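Local coordinates for protein succinate-semialdehyde dehydrogenase (Streptococcus pyogenes MGAS1882, PDB 4OGD) that probably oxidises succinic semialdehyde to succinate with NADP+ as the cofactor, as a member of the aldehyde dehydrogenase family, at residues A[36-39]-A[40-44]; A[369-373]-A[374-378]. One frame throughout, in Å; residues are numbered along the deposited sequence.

Interaction 1. Residues A[36-39]-A[40-44]; sequences YKKW and RKEDH
Lys38 lays its aliphatic chain across Glu42 and His44, just beyond the C-terminal end of helix 22-41, a local contact. With CG set anti to the backbone N (chi1 171°) and the rest extended, the chain runs out past both partners. CG lies 3.9 Å from Glu42 OE1. CE sits against both, 3.7 Å from Glu42 OE1 and 3.6 Å from His44 NE2, crossing the histidine side chain at about a right angle. NZ carries on to a salt bridge with Glu177. The carboxylate and imidazole are themselves joined: His44 NE2 donates to Glu42 OE1 at 2.6 Å, nearly straight (164°), with the oxygen in the ring plane and using its anti lone pair. Since ND1 bonds to Glu47, both ring nitrogens are engaged and the imidazole's rotation is fixed. His44 CB rests 3.7 Å from Trp39 CD1, while a water links Trp39 O to His44 N. Slightly earlier on the helix, Arg40 CG packs 3.5 Å from Tyr36 CE1, and Tyr36 OH reaches Glu408 of the second subunit. Glu42 N still closes a helical bond to Lys38 O, yet Glu42 itself leaves helical geometry and His44 is the N-cap residue of helix 45-61: a tight helix-to-helix connection.

Interaction 2. Residues A[369-373]-A[374-378]; sequences YKVSS and EEEAI
A capped helix start, reached directly from a strand, is the local contact here: strand 365-371, an inner strand of the seven-stranded mixed sheet, turns through Ser372 and Ser373 into helix 374-382. Ser373 is the N-cap. Its OG, placed between the backbone N and the carbonyl carbon (chi1 62°), accepts from Glu376 N at 3.1 Å with an N-H...O angle of 157°. Glu376 answers in the other direction. A chi1 of -174° swings its chain back alongside Val371, the two side chains running antiparallel to one another, and Glu376 CG comes within 3.8 Å of Val371 CB. OE1 then takes the N-H of Ser372, 2.8 Å away and nearly in line with the C-O bond. The first helical bond of the turn runs from Ala377 N to Ser373 O (3.0 Å). Beneath these polar links Val371 CG2 meets Ala377 CB at 3.9 Å, and both residues also pack on Ile270 of strand 268-272. Two side chains thus satisfy two backbone N-H groups at the junction, one at the opening helical turn and one in the loop before it; the carboxylate, close to the helix N terminus, is probably stabilised in its charged form.

How the interactions relate
From the N terminus, the chain meets interaction 1 first, where helix 22-41 ends and a short connection leads into helix 45-61. Interaction 2 comes more than 300 residues later, at the passage from strand 365-371 into helix 374-382. Each closes only a short local turn, and the two follow in series, neither nesting nor crossing. Interactions 1 and 2 sit on opposite sides of the chain's centre, their own centres about 55 Å apart and their nearest atoms about 43 Å apart. Interaction 1 borders the second subunit, whereas interaction 2 joins an inner strand of the seven-stranded sheet to its following helix within one chain. Together they illustrate a general principle: changes of secondary structure are secured by residues close in sequence.

Interaction 1. Residues A[36-39]-A[40-44]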
loop_
_atom_site.group_PDB
_atom_site.type_symbol
_atom_site.label_atom_id
_atom_site.label_comp_id
_atom_site.label_asym_id
_atom_site.label_seq_id
_atom_site.Cartn_x
_atom_site.Cartn_y
_atom_site.Cartn_z
ATOM N N TYR A 36 -13.885 16.351 5.690
ATOM C CA TYR A 36 -12.923 16.141 4.612
ATOM C C TYR A 36 -13.154 17.157 3.489
ATOM O O TYR A 36 -12.211 17.789 3.007
ATOM C CB TYR A 36 -13.007 14.707 4.056
ATOM C CG TYR A 36 -12.525 14.655 2.632
ATOM C CD1 TYR A 36 -11.169 14.698 2.347
ATOM C CD2 TYR A 36 -13.426 14.610 1.571
ATOM C CE1 TYR A 36 -10.710 14.681 1.040
ATOM C CE2 TYR A 36 -12.975 14.602 0.256
ATOM C CZ TYR A 36 -11.615 14.634 0.003
ATOM O OH TYR A 36 -11.140 14.627 -1.295
ATOM N N LYS A 37 -14.409 17.311 3.071
ATOM C CA LYS A 37 -14.736 18.232 1.982
ATOM C C LYS A 37 -14.453 19.690 2.358
ATOM O O LYS A 37 -13.965 20.470 1.534
ATOM C CB LYS A 37 -16.201 18.078 1.560
ATOM C CG LYS A 37 -16.520 16.794 0.812
ATOM C CD LYS A 37 -15.929 16.798 -0.599
ATOM C CE LYS A 37 -16.457 15.636 -1.428
ATOM N NZ LYS A 37 -15.962 15.684 -2.855
ATOM N N LYS A 38 -14.774 20.057 3.595
ATOM C CA LYS A 38 -14.483 21.400 4.090
ATOM C C LYS A 38 -12.990 21.720 4.036
ATOM O O LYS A 38 -12.585 22.802 3.611
ATOM C CB LYS A 38 -15.025 21.577 5.517
ATOM C CG LYS A 38 -14.589 22.875 6.199
ATOM C CD LYS A 38 -15.242 23.018 7.561
ATOM C CE LYS A 38 -14.748 24.263 8.281
ATOM N NZ LYS A 38 -15.529 24.464 9.530
ATOM N N TRP A 39 -12.167 20.770 4.463
ATOM C CA TRP A 39 -10.731 20.979 4.486
ATOM C C TRP A 39 -10.125 20.976 3.080
ATOM O O TRP A 39 -9.044 21.522 2.867
ATOM C CB TRP A 39 -10.065 19.922 5.364
ATOM C CG TRP A 39 -10.245 20.143 6.842
ATOM C CD1 TRP A 39 -10.635 21.300 7.473
ATOM C CD2 TRP A 39 -10.036 19.174 7.876
ATOM N NE1 TRP A 39 -10.667 21.099 8.841
ATOM C CE2 TRP A 39 -10.306 19.804 9.111
ATOM C CE3 TRP A 39 -9.642 17.831 7.878
ATOM C CZ2 TRP A 39 -10.196 19.135 10.335
ATOM C CZ3 TRP A 39 -9.532 17.169 9.091
ATOM C CH2 TRP A 39 -9.804 17.821 10.305
ATOM N N ARG A 40 -10.821 20.362 2.126
ATOM C CA ARG A 40 -10.409 20.441 0.721
ATOM C C ARG A 40 -10.784 21.783 0.093
ATOM O O ARG A 40 -10.030 22.333 -0.714
ATOM C CB ARG A 40 -11.027 19.307 -0.100
ATOM C CG ARG A 40 -10.253 18.008 -0.059
ATOM C CD ARG A 40 -8.829 18.173 -0.580
ATOM N NE ARG A 40 -8.781 18.420 -2.017
ATOM C CZ ARG A 40 -8.550 17.479 -2.929
ATOM N NH1 ARG A 40 -8.339 16.226 -2.553
ATOM N NH2 ARG A 40 -8.521 17.799 -4.215
ATOM N N LYS A 41 -11.950 22.299 0.473
ATOM C CA LYS A 41 -12.494 23.530 -0.100
ATOM C C LYS A 41 -11.895 24.796 0.504
ATOM O O LYS A 41 -11.717 25.801 -0.192
ATOM C CB LYS A 41 -14.012 23.568 0.085
ATOM C CG LYS A 41 -14.670 24.791 -0.534
ATOM C CD LYS A 41 -16.165 24.828 -0.267
ATOM C CE LYS A 41 -16.813 25.981 -1.012
ATOM N NZ LYS A 41 -18.294 25.977 -0.876
ATOM N N GLU A 42 -11.621 24.754 1.807
ATOM C CA GLU A 42 -11.072 25.898 2.534
ATOM C C GLU A 42 -9.737 25.509 3.162
ATOM O O GLU A 42 -9.579 24.378 3.623
ATOM C CB GLU A 42 -12.038 26.329 3.638
ATOM C CG GLU A 42 -13.484 26.508 3.178
ATOM C CD GLU A 42 -14.454 26.720 4.331
ATOM O OE1 GLU A 42 -14.021 26.655 5.500
ATOM O OE2 GLU A 42 -15.656 26.947 4.065
ATOM N N ASP A 43 -8.791 26.447 3.187
ATOM C CA ASP A 43 -7.472 26.208 3.775
ATOM C C ASP A 43 -7.511 26.355 5.293
ATOM O O ASP A 43 -7.606 27.462 5.820
ATOM C CB ASP A 43 -6.444 27.173 3.181
ATOM C CG ASP A 43 -5.025 26.888 3.647
ATOM O OD1 ASP A 43 -4.819 25.993 4.493
ATOM O OD2 ASP A 43 -4.105 27.581 3.166
ATOM N N HIS A 44 -7.414 25.227 5.989
ATOM C CA HIS A 44 -7.452 25.210 7.445
ATOM C C HIS A 44 -6.191 24.574 8.011
ATOM O O HIS A 44 -6.156 24.182 9.182
ATOM C CB HIS A 44 -8.686 24.448 7.936
ATOM C CG HIS A 44 -9.979 25.143 7.643
ATOM N ND1 HIS A 44 -10.537 26.070 8.497
ATOM C CD2 HIS A 44 -10.816 25.056 6.582
ATOM C CE1 HIS A 44 -11.666 26.519 7.979
ATOM N NE2 HIS A 44 -11.858 25.922 6.817
HETATM O O HOH W 1 -7.371 22.559 4.862
#

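Interaction 2. Residues A[369-373]-A[374-378]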
loop_
_atom_site.group_PDB
_atom_site.type_symbol
_atom_site.label_atom_id
_atom_site.label_comp_id
_atom_site.label_asym_id
_atom_site.label_seq_id
_atom_site.Cartn_x
_atom_site.Cartn_y
_atom_site.Cartn_z
ATOM N N TYR A 369 18.007 -19.363 21.393
ATOM C CA TYR A 369 18.308 -20.194 20.229
ATOM C C TYR A 369 19.818 -20.311 20.088
ATOM O O TYR A 369 20.492 -19.308 19.836
ATOM C CB TYR A 369 17.758 -19.548 18.953
ATOM C CG TYR A 369 16.251 -19.580 18.797
ATOM C CD1 TYR A 369 15.663 -20.240 17.726
ATOM C CD2 TYR A 369 15.420 -18.932 19.705
ATOM C CE1 TYR A 369 14.292 -20.266 17.567
ATOM C CE2 TYR A 369 14.037 -18.953 19.560
ATOM C CZ TYR A 369 13.478 -19.624 18.488
ATOM O OH TYR A 369 12.105 -19.642 18.315
ATOM N N LYS A 370 20.360 -21.521 20.234
ATOM C CA LYS A 370 21.805 -21.703 20.088
ATOM C C LYS A 370 22.179 -21.968 18.634
ATOM O O LYS A 370 21.535 -22.770 17.965
ATOM C CB LYS A 370 22.307 -22.853 20.965
ATOM C CG LYS A 370 23.830 -22.981 20.981
ATOM C CD LYS A 370 24.289 -24.153 21.859
ATOM C CE LYS A 370 24.006 -25.490 21.188
ATOM N NZ LYS A 370 25.042 -25.831 20.164
ATOM N N VAL A 371 23.193 -21.266 18.136
ATOM C CA VAL A 371 23.688 -21.516 16.777
ATOM C C VAL A 371 25.203 -21.738 16.754
ATOM O O VAL A 371 25.899 -21.436 17.730
ATOM C CB VAL A 371 23.288 -20.385 15.794
ATOM C CG1 VAL A 371 21.780 -20.278 15.732
ATOM C CG2 VAL A 371 23.908 -19.047 16.193
ATOM N N SER A 372 25.712 -22.273 15.646
ATOM C CA SER A 372 27.122 -22.651 15.575
ATOM C C SER A 372 28.023 -21.639 14.884
ATOM O O SER A 372 29.249 -21.793 14.879
ATOM C CB SER A 372 27.278 -24.024 14.905
ATOM O OG SER A 372 26.831 -25.051 15.768
ATOM N N SER A 373 27.431 -20.599 14.311
ATOM C CA SER A 373 28.194 -19.684 13.473
ATOM C C SER A 373 27.368 -18.436 13.217
ATOM O O SER A 373 26.162 -18.428 13.449
ATOM C CB SER A 373 28.536 -20.351 12.143
ATOM O OG SER A 373 27.353 -20.671 11.421
ATOM N N GLU A 374 28.024 -17.386 12.738
ATOM C CA GLU A 374 27.324 -16.165 12.381
ATOM C C GLU A 374 26.427 -16.406 11.178
ATOM O O GLU A 374 25.315 -15.862 11.090
ATOM C CB GLU A 374 28.329 -15.070 12.063
ATOM C CG GLU A 374 27.684 -13.743 11.692
ATOM C CD GLU A 374 28.701 -12.641 11.595
ATOM O OE1 GLU A 374 29.285 -12.287 12.640
ATOM O OE2 GLU A 374 28.945 -12.161 10.471
ATOM N N GLU A 375 26.902 -17.225 10.244
ATOM C CA GLU A 375 26.077 -17.577 9.092
ATOM C C GLU A 375 24.775 -18.224 9.539
ATOM O O GLU A 375 23.693 -17.876 9.050
ATOM C CB GLU A 375 26.831 -18.508 8.142
ATOM C CG GLU A 375 28.048 -17.877 7.470
ATOM C CD GLU A 375 29.332 -18.031 8.270
ATOM O OE1 GLU A 375 29.281 -18.464 9.437
ATOM O OE2 GLU A 375 30.408 -17.719 7.722
ATOM N N GLU A 376 24.867 -19.148 10.490
ATOM C CA GLU A 376 23.665 -19.805 10.990
ATOM C C GLU A 376 22.783 -18.835 11.783
ATOM O O GLU A 376 21.561 -18.929 11.727
ATOM C CB GLU A 376 24.021 -21.030 11.828
ATOM C CG GLU A 376 22.811 -21.837 12.268
ATOM C CD GLU A 376 23.192 -23.201 12.778
ATOM O OE1 GLU A 376 23.882 -23.274 13.818
ATOM O OE2 GLU A 376 22.825 -24.204 12.118
ATOM N N ALA A 377 23.397 -17.905 12.509
ATOM C CA ALA A 377 22.637 -16.892 13.247
ATOM C C ALA A 377 21.710 -16.142 12.301
ATOM O O ALA A 377 20.545 -15.910 12.623
ATOM C CB ALA A 377 23.576 -15.912 13.940
ATOM N N ILE A 378 22.246 -15.773 11.141
ATOM C CA ILE A 378 21.476 -15.055 10.122
ATOM C C ILE A 378 20.386 -15.940 9.521
ATOM O O ILE A 378 19.237 -15.521 9.392
ATOM C CB ILE A 378 22.404 -14.513 9.018
ATOM C CG1 ILE A 378 23.320 -13.427 9.600
ATOM C CG2 ILE A 378 21.593 -13.972 7.829
ATOM C CD1 ILE A 378 24.554 -13.161 8.778
#